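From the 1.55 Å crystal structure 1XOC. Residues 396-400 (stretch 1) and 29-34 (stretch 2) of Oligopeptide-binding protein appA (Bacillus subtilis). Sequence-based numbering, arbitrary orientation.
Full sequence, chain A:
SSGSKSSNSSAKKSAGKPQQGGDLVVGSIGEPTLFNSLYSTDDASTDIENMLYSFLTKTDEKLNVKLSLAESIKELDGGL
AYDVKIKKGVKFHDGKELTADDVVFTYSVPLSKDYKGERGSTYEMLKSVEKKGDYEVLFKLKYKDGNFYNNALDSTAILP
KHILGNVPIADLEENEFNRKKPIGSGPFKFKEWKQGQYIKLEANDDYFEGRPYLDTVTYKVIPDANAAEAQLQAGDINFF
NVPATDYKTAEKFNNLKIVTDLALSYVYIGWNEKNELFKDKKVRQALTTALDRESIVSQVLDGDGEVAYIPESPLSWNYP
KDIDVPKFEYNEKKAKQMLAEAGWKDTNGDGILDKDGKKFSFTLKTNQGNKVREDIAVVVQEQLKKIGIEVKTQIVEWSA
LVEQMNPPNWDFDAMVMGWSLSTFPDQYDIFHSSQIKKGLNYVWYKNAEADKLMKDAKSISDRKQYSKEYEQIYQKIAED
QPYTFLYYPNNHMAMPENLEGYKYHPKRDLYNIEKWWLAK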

# COMPACT_ATOMS: atom_id res chain seq x y z
N VAL A 396 16.36 -7.12 -2.23
CA VAL A 396 16.78 -5.94 -1.50
C VAL A 396 15.89 -5.70 -0.29
O VAL A 396 14.70 -6.01 -0.28
CB VAL A 396 17.05 -4.67 -2.44
CG1 VAL A 396 16.87 -4.92 -3.99
CG2 VAL A 396 16.54 -3.38 -1.92
N GLU A 397 16.52 -5.19 0.76
CA GLU A 397 15.84 -4.97 2.02
C GLU A 397 14.72 -3.97 1.80
O GLU A 397 14.87 -3.03 1.03
CB GLU A 397 16.86 -4.41 3.03
CG GLU A 397 16.29 -4.19 4.43
CD GLU A 397 15.63 -2.83 4.63
OE1 GLU A 397 14.60 -2.75 5.35
OE2 GLU A 397 16.16 -1.84 4.06
N TRP A 398 13.60 -4.20 2.47
CA TRP A 398 12.35 -3.46 2.22
C TRP A 398 12.48 -1.95 2.23
O TRP A 398 12.14 -1.31 1.25
CB TRP A 398 11.32 -3.86 3.26
CG TRP A 398 10.00 -3.15 3.13
CD1 TRP A 398 9.44 -2.30 4.03
CD2 TRP A 398 9.12 -3.21 2.01
NE1 TRP A 398 8.22 -1.84 3.55
CE2 TRP A 398 8.00 -2.39 2.31
CE3 TRP A 398 9.13 -3.90 0.81
CZ2 TRP A 398 6.94 -2.23 1.43
CZ3 TRP A 398 8.06 -3.76 -0.06
CH2 TRP A 398 6.99 -2.93 0.25
N SER A 399 13.01 -1.37 3.31
CA SER A 399 13.10 0.09 3.41
C SER A 399 13.95 0.65 2.27
O SER A 399 13.64 1.69 1.70
CB SER A 399 13.60 0.54 4.78
OG SER A 399 14.99 0.32 4.92
N ALA A 400 15.05 -0.03 1.94
CA ALA A 400 15.88 0.40 0.85
C ALA A 400 15.20 0.31 -0.50
O ALA A 400 15.38 1.18 -1.32
CB ALA A 400 17.14 -0.40 0.84
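Stretch 2, residues 29-34: IGEPTL

Stretch 2 has no regular helix or strand. It passes over the start of the helix that contains Trp398 and Ser399, and 366 residues or more separate the residues that touch. Its backbone is mostly extended, with phi/psi of -130/133 at Gly30, -86/137 at Glu31 and -62/167 at Pro32. Thr33 departs from this at -108/-49. The two segments run in roughly the same sense along the contact: the CA of Gly30 is 5.3 Å from the CA of Trp398, and the CA of Thr33 is 6.0 Å from the CA of Ser399. The contact is small, burying 204 Å² over both sides. No direct hydrogen bond crosses it.

Glu397 is the N-cap residue. Its chi1 is t (-177°) and chi2 is m (-87°), which folds the carboxylate back over the first turn. There it accepts from free backbone amides: Ser399 N to Glu397 OE1 at 2.9 Å and Ala400 N to Glu397 OE2 at 3.0 Å. The CA-to-CB bond points sideways, but the end of the side chain comes nearer to stretch 2. Glu397 OE1 lies 4.2 Å from Glu31 CB.

Ser399 has chi1 p (75°). This places its hydroxyl within reach of the cap, and Ser399 OG donates to Glu397 OE2 at 2.6 Å. The CA-to-CB bond of Ser399 points toward stretch 2. Ser399 CB lies 3.8 Å from Thr33 OG1 and 4.0 Å from Glu31 O.

The CA-to-CB bond of Trp398 points toward stretch 2; chi1 is t (179°) and chi2 is -116°. Glu31 O sits at the ring edge, near its plane, 3.4 Å from Trp398 CD1. Gly30 CA packs 3.8 Å from Trp398 CD1. An ideal CB on Gly30 would lie 2.8 Å from Trp398 CD1, a clash, so the lack of a side chain permits this close approach. Trp398 NE1 is hydrogen-bonded elsewhere in the structure.

Glu31 is extended, with chi1 and chi2 both t (-168° and 165°). Glu31 OE1 is 4.5 Å from Glu397 OE1, a pairing of like charges. Water 2 lies between them and donates to both, at 2.7 Å to Glu31 OE1 and 2.9 Å to Glu397 OE1, which eases the repulsion. Water 1 accepts from Glu31 N at 3.0 Å and donates to Glu397 OE1 at 2.7 Å.

Thr33 has chi1 m (-66°). Water 3 joins its hydroxyl to the helix backbone, 2.7 Å from Thr33 OG1 and donating to Ser399 O at 2.8 Å. The CA-to-CB bond of Pro32 points away from stretch 1, and Leu34 is out of reach.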

# COMPACT_ATOMS: atom_id res chain seq x y z
N ILE A 29 7.74 -8.88 7.80
CA ILE A 29 8.94 -9.07 6.95
C ILE A 29 9.54 -7.77 6.42
O ILE A 29 10.57 -7.82 5.74
CB ILE A 29 8.68 -10.02 5.76
CG1 ILE A 29 7.68 -9.44 4.77
CG2 ILE A 29 8.25 -11.40 6.30
CD1 ILE A 29 7.62 -10.23 3.44
N GLY A 30 8.93 -6.64 6.71
CA GLY A 30 9.45 -5.33 6.26
C GLY A 30 9.54 -4.33 7.41
O GLY A 30 8.63 -4.21 8.20
N GLU A 31 10.67 -3.64 7.51
CA GLU A 31 10.84 -2.60 8.52
C GLU A 31 10.29 -1.28 8.06
O GLU A 31 10.54 -0.89 6.92
CB GLU A 31 12.31 -2.44 8.86
CG GLU A 31 12.58 -1.61 10.09
CD GLU A 31 13.98 -1.77 10.60
OE1 GLU A 31 14.86 -2.30 9.85
OE2 GLU A 31 14.21 -1.36 11.75
N PRO A 32 9.57 -0.56 8.94
CA PRO A 32 9.15 0.79 8.58
C PRO A 32 10.30 1.76 8.33
O PRO A 32 11.50 1.51 8.70
CB PRO A 32 8.34 1.26 9.79
CG PRO A 32 7.93 0.01 10.49
CD PRO A 32 9.08 -0.92 10.30
N THR A 33 9.94 2.90 7.74
CA THR A 33 10.88 3.98 7.45
C THR A 33 10.64 5.17 8.38
O THR A 33 11.55 5.70 8.98
CB THR A 33 10.70 4.41 6.00
OG1 THR A 33 11.10 3.34 5.15
CG2 THR A 33 11.63 5.55 5.64
N LEU A 34 9.39 5.60 8.48
CA LEU A 34 9.06 6.69 9.36
C LEU A 34 7.56 6.69 9.65
O LEU A 34 6.82 6.01 8.98
CB LEU A 34 9.49 8.02 8.73
CG LEU A 34 8.65 8.71 7.66
CD1 LEU A 34 9.12 10.06 7.27
CD2 LEU A 34 8.37 7.90 6.46
O HOH W 1 13.20 -4.87 6.38
O HOH W 2 15.18 -0.95 7.52
O HOH W 3 12.46 3.91 2.84